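Local coordinates for protein MgGH51 (Meripilus giganteus, PDB 6ZQ0) that probably acts as a GH51 alpha-L-arabinofuranosidase, hydrolysing terminal non-reducing alpha-L-arabinofuranosyl residues from arabinose-containing polysaccharides, at residues H400-P405 with D439-V444; E23-S28 with S488-P493; Y479-Q484 with T492-S497. One frame throughout, in Å; residues are numbered along the deposited sequence.

Contact 1 (H400-P405 with D439-V444); sequences HVYQTP and DLFGTV. With LXE ([(1~{S},2~{S},3~{S},4~{S})-2-(hydroxymethyl)-3,4-bis(oxidanyl)cyclopentyl]azanium), chain G.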
loop_
_atom_site.group_PDB
_atom_site.type_symbol
_atom_site.label_atom_id
_atom_site.label_comp_id
_atom_site.label_asym_id
_atom_site.label_seq_id
_atom_site.Cartn_x
_atom_site.Cartn_y
_atom_site.Cartn_z
ATOM N N HIS A 400 -14.299 -8.339 6.028
ATOM C CA HIS A 400 -13.627 -7.209 6.688
ATOM C C HIS A 400 -14.102 -7.055 8.127
ATOM O O HIS A 400 -15.310 -7.108 8.336
ATOM C CB HIS A 400 -13.936 -5.909 5.953
ATOM C CG HIS A 400 -13.453 -5.895 4.548
ATOM N ND1 HIS A 400 -13.681 -4.822 3.724
ATOM C CD2 HIS A 400 -12.743 -6.786 3.824
ATOM C CE1 HIS A 400 -13.153 -5.081 2.541
ATOM N NE2 HIS A 400 -12.574 -6.272 2.569
ATOM N N VAL A 401 -13.192 -6.743 9.044
ATOM C CA VAL A 401 -13.619 -6.429 10.423
ATOM C C VAL A 401 -12.630 -5.470 11.069
ATOM O O VAL A 401 -11.394 -5.700 11.039
ATOM C CB VAL A 401 -13.846 -7.674 11.272
ATOM C CG1 VAL A 401 -12.608 -8.487 11.464
ATOM C CG2 VAL A 401 -14.473 -7.277 12.610
ATOM N N TYR A 402 -13.194 -4.406 11.605
ATOM C CA TYR A 402 -12.505 -3.399 12.446
ATOM C C TYR A 402 -13.188 -3.483 13.795
ATOM O O TYR A 402 -14.433 -3.403 13.834
ATOM C CB TYR A 402 -12.595 -2.014 11.825
ATOM C CG TYR A 402 -11.786 -1.891 10.563
ATOM C CD1 TYR A 402 -10.408 -1.930 10.587
ATOM C CD2 TYR A 402 -12.407 -1.804 9.323
ATOM C CE1 TYR A 402 -9.657 -1.821 9.424
ATOM C CE2 TYR A 402 -11.668 -1.713 8.162
ATOM C CZ TYR A 402 -10.286 -1.674 8.219
ATOM O OH TYR A 402 -9.571 -1.588 7.062
ATOM N N GLN A 403 -12.429 -3.731 14.851
ATOM C CA GLN A 403 -13.054 -4.000 16.171
ATOM C C GLN A 403 -12.015 -3.693 17.251
ATOM O O GLN A 403 -10.906 -3.177 16.916
ATOM C CB GLN A 403 -13.546 -5.452 16.202
ATOM C CG GLN A 403 -15.072 -5.608 16.164
ATOM C CD GLN A 403 -15.756 -4.993 17.367
ATOM O OE1 GLN A 403 -15.147 -4.731 18.390
ATOM N NE2 GLN A 403 -17.061 -4.775 17.257
ATOM N N THR A 404 -12.321 -4.008 18.502
ATOM C CA THR A 404 -11.412 -3.759 19.630
ATOM C C THR A 404 -10.405 -4.885 19.739
ATOM O O THR A 404 -10.670 -6.002 19.280
ATOM C CB THR A 404 -12.199 -3.665 20.941
ATOM O OG1 THR A 404 -12.746 -4.959 21.210
ATOM C CG2 THR A 404 -13.270 -2.605 20.890
ATOM N N PRO A 405 -9.228 -4.655 20.368
ATOM C CA PRO A 405 -8.285 -5.743 20.592
ATOM C C PRO A 405 -8.957 -6.949 21.252
ATOM O O PRO A 405 -8.668 -8.091 20.914
ATOM C CB PRO A 405 -7.273 -5.087 21.548
ATOM C CG PRO A 405 -7.283 -3.634 21.123
ATOM C CD PRO A 405 -8.747 -3.363 20.877
ATOM N N ASP A 439 -17.697 3.202 19.860
ATOM C CA ASP A 439 -17.274 4.297 18.955
ATOM C C ASP A 439 -15.929 3.860 18.367
ATOM O O ASP A 439 -14.870 4.344 18.798
ATOM C CB ASP A 439 -17.157 5.617 19.717
ATOM C CG ASP A 439 -16.993 6.820 18.812
ATOM O OD1 ASP A 439 -17.310 6.708 17.593
ATOM O OD2 ASP A 439 -16.612 7.876 19.340
ATOM N N LEU A 440 -15.992 2.817 17.574
ATOM C CA LEU A 440 -14.800 2.181 16.986
ATOM C C LEU A 440 -14.111 3.185 16.060
ATOM O O LEU A 440 -12.901 3.100 15.935
ATOM C CB LEU A 440 -15.279 0.965 16.203
ATOM C CG LEU A 440 -15.783 -0.209 17.045
ATOM C CD1 LEU A 440 -16.391 -1.289 16.149
ATOM C CD2 LEU A 440 -14.640 -0.812 17.843
ATOM N N PHE A 441 -14.880 4.024 15.364
ATOM C CA PHE A 441 -14.394 4.863 14.238
ATOM C C PHE A 441 -14.279 6.316 14.678
ATOM O O PHE A 441 -14.186 7.172 13.813
ATOM C CB PHE A 441 -15.301 4.690 13.021
ATOM C CG PHE A 441 -15.419 3.250 12.583
ATOM C CD1 PHE A 441 -14.419 2.655 11.852
ATOM C CD2 PHE A 441 -16.522 2.487 12.921
ATOM C CE1 PHE A 441 -14.536 1.337 11.440
ATOM C CE2 PHE A 441 -16.643 1.164 12.522
ATOM C CZ PHE A 441 -15.629 0.580 11.803
ATOM N N GLY A 442 -14.277 6.579 15.978
ATOM C CA GLY A 442 -14.244 7.949 16.503
ATOM C C GLY A 442 -12.827 8.460 16.690
ATOM O O GLY A 442 -11.889 8.011 15.986
ATOM N N THR A 443 -12.682 9.333 17.668
ATOM C CA THR A 443 -11.458 10.115 17.910
ATOM C C THR A 443 -10.502 9.292 18.745
ATOM O O THR A 443 -10.931 8.399 19.542
ATOM C CB THR A 443 -11.759 11.447 18.627
ATOM O OG1 THR A 443 -12.282 11.147 19.929
ATOM C CG2 THR A 443 -12.704 12.304 17.823
ATOM N N VAL A 444 -9.249 9.705 18.697
ATOM C CA VAL A 444 -8.239 9.207 19.662
ATOM C C VAL A 444 -8.677 9.493 21.105
ATOM O O VAL A 444 -8.541 8.602 21.944
ATOM C CB VAL A 444 -6.865 9.800 19.342
ATOM C CG1 VAL A 444 -5.878 9.392 20.410
ATOM C CG2 VAL A 444 -6.382 9.386 17.965
HETATM C "C1'" LXE G . -12.467 -0.504 4.337
HETATM C "C2'" LXE G . -12.298 0.136 2.981
HETATM O "O2'" LXE G . -12.336 -0.740 1.848
HETATM C "C3'" LXE G . -10.947 0.836 3.055
HETATM O "O3'" LXE G . -10.794 1.776 1.956
HETATM C "C4'" LXE G . -10.917 1.402 4.483
HETATM C "C5'" LXE G . -9.552 1.552 5.199
HETATM O "O5'" LXE G . -8.793 0.338 5.252
HETATM C "C6'" LXE G . -11.841 0.461 5.277
HETATM N "N1'" LXE G . -12.938 1.122 5.991
#
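L440 spreads its two methyl branches over the end of the strand 396-403, and each branch meets a different part of it. CD1 rests 3.7 Å from the backbone O of Y402 and equally close to NE2 of Q403, whereas CD2 reaches CG2 of T404 at 3.8 Å. The leucine and T404 side chains meet at about a right angle, methyl against methyl, but L440 and Q403 run past each other on a slant. Q403 starts off away from the loop and then bends at its second torsion (chi2 -63°), which brings the amide back beside the leucine. There its OE1 accepts the backbone N of T404 at 2.9 Å, with an N-H...O angle of 154° and the donor tilted out of the carbonyl plane; this bond probably sets the flip of the amide, leaving NE2 beside CD1 of L440 and OE1 nearer its CD2. T404 in turn is the N-cap of helix 405-410, its OG1 taking W407 N. The strand is the sixth of eight parallel strands, in the order expected of the (beta/alpha)8 barrel of GH51 enzymes, and residues 439-444 belong to the long loop that follows the seventh. F441 meets Y402 from that loop: its CE1 lies 3.9 Å from Y402 CB, touching the root of the tyrosine and not its phenol end. With its CG beside the backbone N and anti to the carbonyl carbon (chi1 -69°), Y402 carries its ring away from the loop and into the pocket. CE2 of Y402 comes within 3.6 Å of C6' of the bound cyclopentyl ligand, while its OH shares a 2.8 Å hydrogen bond with the ligand's O5' and another with E429.

Contact 2 (E23-S28 with S488-P493); sequences EDINHS and STQWTP. With LXE ([(1~{S},2~{S},3~{S},4~{S})-2-(hydroxymethyl)-3,4-bis(oxidanyl)cyclopentyl]azanium), chain G.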
loop_
_atom_site.group_PDB
_atom_site.type_symbol
_atom_site.label_atom_id
_atom_site.label_comp_id
_atom_site.label_asym_id
_atom_site.label_seq_id
_atom_site.Cartn_x
_atom_site.Cartn_y
_atom_site.Cartn_z
ATOM N N GLU A 23 -4.254 0.401 -0.815
ATOM C CA GLU A 23 -4.868 1.427 -1.668
ATOM C C GLU A 23 -4.128 2.703 -1.345
ATOM O O GLU A 23 -3.449 2.730 -0.275
ATOM C CB GLU A 23 -6.349 1.600 -1.358
ATOM C CG GLU A 23 -6.586 2.251 -0.019
ATOM C CD GLU A 23 -8.030 2.342 0.407
ATOM O OE1 GLU A 23 -8.801 2.985 -0.298
ATOM O OE2 GLU A 23 -8.354 1.823 1.474
ATOM N N ASP A 24 -4.266 3.701 -2.207
ATOM C CA ASP A 24 -3.723 5.045 -1.895
ATOM C C ASP A 24 -4.622 5.694 -0.839
ATOM O O ASP A 24 -5.680 6.261 -1.200
ATOM C CB ASP A 24 -3.567 5.909 -3.133
ATOM C CG ASP A 24 -2.443 6.921 -2.991
ATOM O OD1 ASP A 24 -2.218 7.320 -1.843
ATOM O OD2 ASP A 24 -1.777 7.217 -4.025
ATOM N N ILE A 25 -4.167 5.642 0.403
ATOM C CA ILE A 25 -4.864 6.183 1.604
ATOM C C ILE A 25 -3.738 6.700 2.507
ATOM O O ILE A 25 -2.651 6.127 2.456
ATOM C CB ILE A 25 -5.733 5.148 2.308
ATOM C CG1 ILE A 25 -6.518 5.779 3.456
ATOM C CG2 ILE A 25 -4.916 3.944 2.791
ATOM C CD1 ILE A 25 -7.421 4.797 4.178
ATOM N N ASN A 26 -3.908 7.831 3.168
ATOM C CA ASN A 26 -2.829 8.412 4.007
ATOM C C ASN A 26 -1.580 8.692 3.165
ATOM O O ASN A 26 -0.460 8.518 3.681
ATOM C CB ASN A 26 -2.418 7.453 5.125
ATOM C CG ASN A 26 -3.580 6.890 5.909
ATOM O OD1 ASN A 26 -4.529 7.621 6.217
ATOM N ND2 ASN A 26 -3.479 5.624 6.284
ATOM N N HIS A 27 -1.721 9.010 1.892
ATOM C CA HIS A 27 -0.563 9.220 0.968
ATOM C C HIS A 27 0.352 7.992 0.970
ATOM O O HIS A 27 1.593 8.093 1.125
ATOM C CB HIS A 27 0.137 10.532 1.316
ATOM C CG HIS A 27 -0.591 11.663 0.696
ATOM N ND1 HIS A 27 -0.421 12.025 -0.629
ATOM C CD2 HIS A 27 -1.520 12.480 1.207
ATOM C CE1 HIS A 27 -1.216 13.066 -0.880
ATOM N NE2 HIS A 27 -1.866 13.354 0.236
ATOM N N SER A 28 -0.265 6.820 0.938
ATOM C CA SER A 28 0.447 5.541 0.878
ATOM C C SER A 28 1.046 5.327 -0.514
ATOM O O SER A 28 1.965 4.506 -0.625
ATOM C CB SER A 28 -0.455 4.430 1.228
ATOM O OG SER A 28 -1.501 4.395 0.284
ATOM N N SER A 488 -0.205 13.290 6.700
ATOM C CA SER A 488 -1.463 13.317 5.918
ATOM C C SER A 488 -2.210 12.019 6.156
ATOM O O SER A 488 -2.115 11.114 5.334
ATOM C CB SER A 488 -1.198 13.600 4.459
ATOM O OG SER A 488 -2.410 13.741 3.736
ATOM N N THR A 489 -2.889 11.961 7.293
ATOM C CA THR A 489 -3.571 10.770 7.811
ATOM C C THR A 489 -5.080 10.923 7.644
ATOM O O THR A 489 -5.631 11.864 8.191
ATOM C CB THR A 489 -3.135 10.556 9.258
ATOM O OG1 THR A 489 -1.747 10.225 9.159
ATOM C CG2 THR A 489 -3.862 9.428 9.956
ATOM N N GLN A 490 -5.733 9.975 6.989
ATOM C CA GLN A 490 -7.220 9.904 6.966
ATOM C C GLN A 490 -7.754 8.738 7.791
ATOM O O GLN A 490 -8.975 8.686 8.009
ATOM C CB GLN A 490 -7.684 9.852 5.517
ATOM C CG GLN A 490 -7.323 11.102 4.742
ATOM C CD GLN A 490 -5.953 11.026 4.107
ATOM O OE1 GLN A 490 -5.589 9.981 3.603
ATOM N NE2 GLN A 490 -5.169 12.096 4.193
ATOM N N TRP A 491 -6.898 7.786 8.173
ATOM C CA TRP A 491 -7.342 6.595 8.938
ATOM C C TRP A 491 -6.185 6.125 9.800
ATOM O O TRP A 491 -5.052 6.067 9.245
ATOM C CB TRP A 491 -7.763 5.503 7.966
ATOM C CG TRP A 491 -8.259 4.267 8.620
ATOM C CD1 TRP A 491 -7.549 3.357 9.331
ATOM C CD2 TRP A 491 -9.615 3.801 8.599
ATOM N NE1 TRP A 491 -8.369 2.342 9.744
ATOM C CE2 TRP A 491 -9.641 2.594 9.318
ATOM C CE3 TRP A 491 -10.790 4.303 8.042
ATOM C CZ2 TRP A 491 -10.805 1.846 9.459
ATOM C CZ3 TRP A 491 -11.941 3.564 8.195
ATOM C CH2 TRP A 491 -11.945 2.362 8.901
ATOM N N THR A 492 -6.447 5.874 11.076
ATOM C CA THR A 492 -5.533 5.156 11.996
ATOM C C THR A 492 -6.302 3.990 12.605
ATOM O O THR A 492 -7.533 3.969 12.591
ATOM C CB THR A 492 -4.980 6.101 13.080
ATOM O OG1 THR A 492 -6.085 6.406 13.939
ATOM C CG2 THR A 492 -4.373 7.360 12.499
ATOM N N PRO A 493 -5.614 2.980 13.163
ATOM C CA PRO A 493 -4.176 2.803 13.034
ATOM C C PRO A 493 -3.751 2.139 11.715
ATOM O O PRO A 493 -4.577 1.625 11.002
ATOM C CB PRO A 493 -3.862 1.794 14.153
ATOM C CG PRO A 493 -5.075 0.931 14.197
ATOM C CD PRO A 493 -6.223 1.859 13.878
HETATM C "C1'" LXE G . -12.467 -0.504 4.337
HETATM C "C2'" LXE G . -12.298 0.136 2.981
HETATM O "O2'" LXE G . -12.336 -0.740 1.848
HETATM C "C3'" LXE G . -10.947 0.836 3.055
HETATM O "O3'" LXE G . -10.794 1.776 1.956
HETATM C "C4'" LXE G . -10.917 1.402 4.483
HETATM C "C5'" LXE G . -9.552 1.552 5.199
HETATM O "O5'" LXE G . -8.793 0.338 5.252
HETATM C "C6'" LXE G . -11.841 0.461 5.277
HETATM N "N1'" LXE G . -12.938 1.122 5.991
#
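OD1 of N26 is gripped by two consecutive backbone amides, Q490 N at 2.8 Å and W491 N at 3.1 Å. Both donors lie in the carbonyl plane of the asparagine, W491 N on a lone pair, and the bond from Q490 is the straighter (N-H...O 155° against 141°). Q490 reciprocates: its chain bends back at chi2 (88°), so that OE1 accepts the backbone N of N26 at 2.8 Å, and each residue's side chain thus holds the other's main chain. The other end of the asparagine amide, ND2, makes only a weak bond to W491 O but a sound one to L483 O, which fixes the flip of the group. N26 and H27 both adopt left-handed helical backbone angles, and in this turn H27 brings the edge of its ring to S488, CD2 lying 3.0 Å from OG; its ND1 is bonded to D30 O. Residues 23-28 follow the first barrel strand, 20-21; residues 488-493 lie further on from the last, 474-479, in the loop between strands 483-485 and 496-498, consistent with a contact that spans the seam where a (beta/alpha)8 barrel closes. Nearer the pocket, CD1 of I25 packs 3.9 Å from CB of W491. The indole swings out with CG anti to the backbone N and lays one face under the bound ligand, whose C5' stands 4.0 Å above the ring plane of W491, over its centre. From the first loop E23 OE2 receives a very short bond, 2.5 Å, from the ligand's O3', while its OE1 is held by N232 N and W261 NE1.

Contact 3 (Y479-Q484 with T492-S497); sequences YAPLLQ and TPDLVS. With LXE ([(1~{S},2~{S},3~{S},4~{S})-2-(hydroxymethyl)-3,4-bis(oxidanyl)cyclopentyl]azanium), chain G.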
loop_
_atom_site.group_PDB
_atom_site.type_symbol
_atom_site.label_atom_id
_atom_site.label_comp_id
_atom_site.label_asym_id
_atom_site.label_seq_id
_atom_site.Cartn_x
_atom_site.Cartn_y
_atom_site.Cartn_z
ATOM N N TYR A 479 -3.954 -7.131 7.099
ATOM C CA TYR A 479 -4.239 -5.940 7.931
ATOM C C TYR A 479 -4.583 -4.789 6.996
ATOM O O TYR A 479 -4.014 -4.698 5.881
ATOM C CB TYR A 479 -2.999 -5.634 8.755
ATOM C CG TYR A 479 -3.155 -4.570 9.797
ATOM C CD1 TYR A 479 -3.085 -3.220 9.457
ATOM C CD2 TYR A 479 -3.283 -4.900 11.138
ATOM C CE1 TYR A 479 -3.174 -2.242 10.432
ATOM C CE2 TYR A 479 -3.365 -3.926 12.116
ATOM C CZ TYR A 479 -3.327 -2.589 11.763
ATOM O OH TYR A 479 -3.393 -1.604 12.729
ATOM N N ALA A 480 -5.369 -3.841 7.464
ATOM C CA ALA A 480 -5.550 -2.597 6.691
ATOM C C ALA A 480 -5.848 -1.440 7.622
ATOM O O ALA A 480 -6.540 -1.627 8.620
ATOM C CB ALA A 480 -6.670 -2.735 5.698
ATOM N N PRO A 481 -5.465 -0.208 7.262
ATOM C CA PRO A 481 -4.576 0.057 6.130
ATOM C C PRO A 481 -3.119 -0.341 6.384
ATOM O O PRO A 481 -2.668 -0.451 7.486
ATOM C CB PRO A 481 -4.650 1.580 5.949
ATOM C CG PRO A 481 -5.868 1.995 6.709
ATOM C CD PRO A 481 -5.991 1.010 7.837
ATOM N N LEU A 482 -2.378 -0.435 5.291
ATOM C CA LEU A 482 -0.973 -0.841 5.317
ATOM C C LEU A 482 -0.084 0.319 5.705
ATOM O O LEU A 482 0.875 0.106 6.471
ATOM C CB LEU A 482 -0.631 -1.351 3.915
ATOM C CG LEU A 482 0.799 -1.864 3.739
ATOM C CD1 LEU A 482 1.088 -3.043 4.612
ATOM C CD2 LEU A 482 1.028 -2.269 2.290
ATOM N N LEU A 483 -0.291 1.475 5.070
ATOM C CA LEU A 483 0.697 2.575 5.070
ATOM C C LEU A 483 0.066 3.866 5.568
ATOM O O LEU A 483 -1.095 4.129 5.270
ATOM C CB LEU A 483 1.270 2.717 3.662
ATOM C CG LEU A 483 2.303 1.654 3.298
ATOM C CD1 LEU A 483 2.729 1.858 1.883
ATOM C CD2 LEU A 483 3.514 1.694 4.181
ATOM N N GLN A 484 0.873 4.672 6.226
ATOM C CA GLN A 484 0.439 5.995 6.706
ATOM C C GLN A 484 1.565 7.010 6.568
ATOM O O GLN A 484 2.634 6.861 7.250
ATOM C CB GLN A 484 0.006 5.876 8.152
ATOM C CG GLN A 484 -0.287 7.200 8.806
ATOM C CD GLN A 484 -0.358 7.067 10.298
ATOM O OE1 GLN A 484 0.124 6.093 10.905
ATOM N NE2 GLN A 484 -0.874 8.111 10.904
ATOM N N THR A 492 -6.447 5.874 11.076
ATOM C CA THR A 492 -5.533 5.156 11.996
ATOM C C THR A 492 -6.302 3.990 12.605
ATOM O O THR A 492 -7.533 3.969 12.591
ATOM C CB THR A 492 -4.980 6.101 13.080
ATOM O OG1 THR A 492 -6.085 6.406 13.939
ATOM C CG2 THR A 492 -4.373 7.360 12.499
ATOM N N PRO A 493 -5.614 2.980 13.163
ATOM C CA PRO A 493 -4.176 2.803 13.034
ATOM C C PRO A 493 -3.751 2.139 11.715
ATOM O O PRO A 493 -4.577 1.625 11.002
ATOM C CB PRO A 493 -3.862 1.794 14.153
ATOM C CG PRO A 493 -5.075 0.931 14.197
ATOM C CD PRO A 493 -6.223 1.859 13.878
ATOM N N ASP A 494 -2.462 2.219 11.412
ATOM C CA ASP A 494 -1.889 1.740 10.132
ATOM C C ASP A 494 -0.706 0.837 10.416
ATOM O O ASP A 494 -0.015 1.003 11.418
ATOM C CB ASP A 494 -1.525 2.919 9.233
ATOM C CG ASP A 494 -2.737 3.818 9.101
ATOM O OD1 ASP A 494 -3.629 3.478 8.307
ATOM O OD2 ASP A 494 -2.754 4.889 9.728
ATOM N N LEU A 495 -0.425 -0.084 9.517
ATOM C CA LEU A 495 0.623 -1.075 9.805
ATOM C C LEU A 495 2.011 -0.465 9.859
ATOM O O LEU A 495 2.823 -0.861 10.722
ATOM C CB LEU A 495 0.553 -2.201 8.782
ATOM C CG LEU A 495 1.177 -3.490 9.294
ATOM C CD1 LEU A 495 0.336 -4.109 10.383
ATOM C CD2 LEU A 495 1.373 -4.476 8.155
ATOM N N VAL A 496 2.301 0.421 8.925
ATOM C CA VAL A 496 3.646 0.989 8.722
ATOM C C VAL A 496 3.447 2.480 8.519
ATOM O O VAL A 496 2.585 2.874 7.686
ATOM C CB VAL A 496 4.347 0.317 7.554
ATOM C CG1 VAL A 496 5.637 1.040 7.213
ATOM C CG2 VAL A 496 4.609 -1.158 7.839
ATOM N N SER A 497 4.161 3.287 9.296
ATOM C CA SER A 497 4.004 4.743 9.189
ATOM C C SER A 497 5.335 5.312 8.708
ATOM O O SER A 497 6.365 4.635 8.848
ATOM C CB SER A 497 3.549 5.331 10.457
ATOM O OG SER A 497 2.375 4.706 10.958
HETATM C "C1'" LXE G . -12.467 -0.504 4.337
HETATM C "C2'" LXE G . -12.298 0.136 2.981
HETATM O "O2'" LXE G . -12.336 -0.740 1.848
HETATM C "C3'" LXE G . -10.947 0.836 3.055
HETATM O "O3'" LXE G . -10.794 1.776 1.956
HETATM C "C4'" LXE G . -10.917 1.402 4.483
HETATM C "C5'" LXE G . -9.552 1.552 5.199
HETATM O "O5'" LXE G . -8.793 0.338 5.252
HETATM C "C6'" LXE G . -11.841 0.461 5.277
HETATM N "N1'" LXE G . -12.938 1.122 5.991
HETATM O O HOH W 1 -6.922 0.155 10.851
HETATM O O HOH W 2 -1.199 4.447 12.673
#
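Main-chain bonds join P481-Q484 to L495-V496: L495 N donates to P481 O, V496 N to L482 O, and Q484 N to V496 O. They start a short parallel pairing, L483 opposite V496 and Q484 opposite S497. Apolar contacts fall in two places. L483 and V496 point the same way from one sheet face, CD2 of L483 3.7 Å from CB of V496. Apart from these, CD1 of L495 sits over a face of the Y479 ring in a CH-pi contact, 3.6 Å from its centroid and 14° off the normal. OH of Y479 lies in van der Waals contact with CG of P493. Among side-chain polar contacts, OE1 of Q484 accepts OG of S497 at 2.6 Å and NE2 is bonded to T489, the chain extended beyond a CG anti to the backbone N (chi1 172°). D494 packs across Q484 at about a right angle, its carboxylate turned 55° from the amide plane, with no hydrogen bond between them. One water links A480 O to P493 O; another accepts the N-H of D494 and probably donates to Q484 OE1. A leucine at Q484 would probably leave the hydroxyls of S497 and T489 without their amide partners. P481 and P493 follow cis peptides, and P481 borders the ligand. With oxygen and nitrogen on different hydroxyls, the Q484 amide is held in one flip, tying the sheet edge to the loop between its strands.

The three contacts gather round one pocket at the C-terminal end of the barrel, and all touch the bound ligand. Contacts 2 and 3 have centres about 7 Å apart and share T492 and P493; contact 1 lies about 16 Å from contact 2 and 14 Å from contact 3, centre to centre. Along the chain, contact 1 is nested inside the long loop closed by contact 2 and ends before contact 3 begins. W491 links them: its indole packs on Y402 and F441 of contact 1 and on P481 of contact 3. Strand six and the loops after strands one, seven and eight, far apart in sequence, thereby contribute to one site that holds the sugar-like ligand.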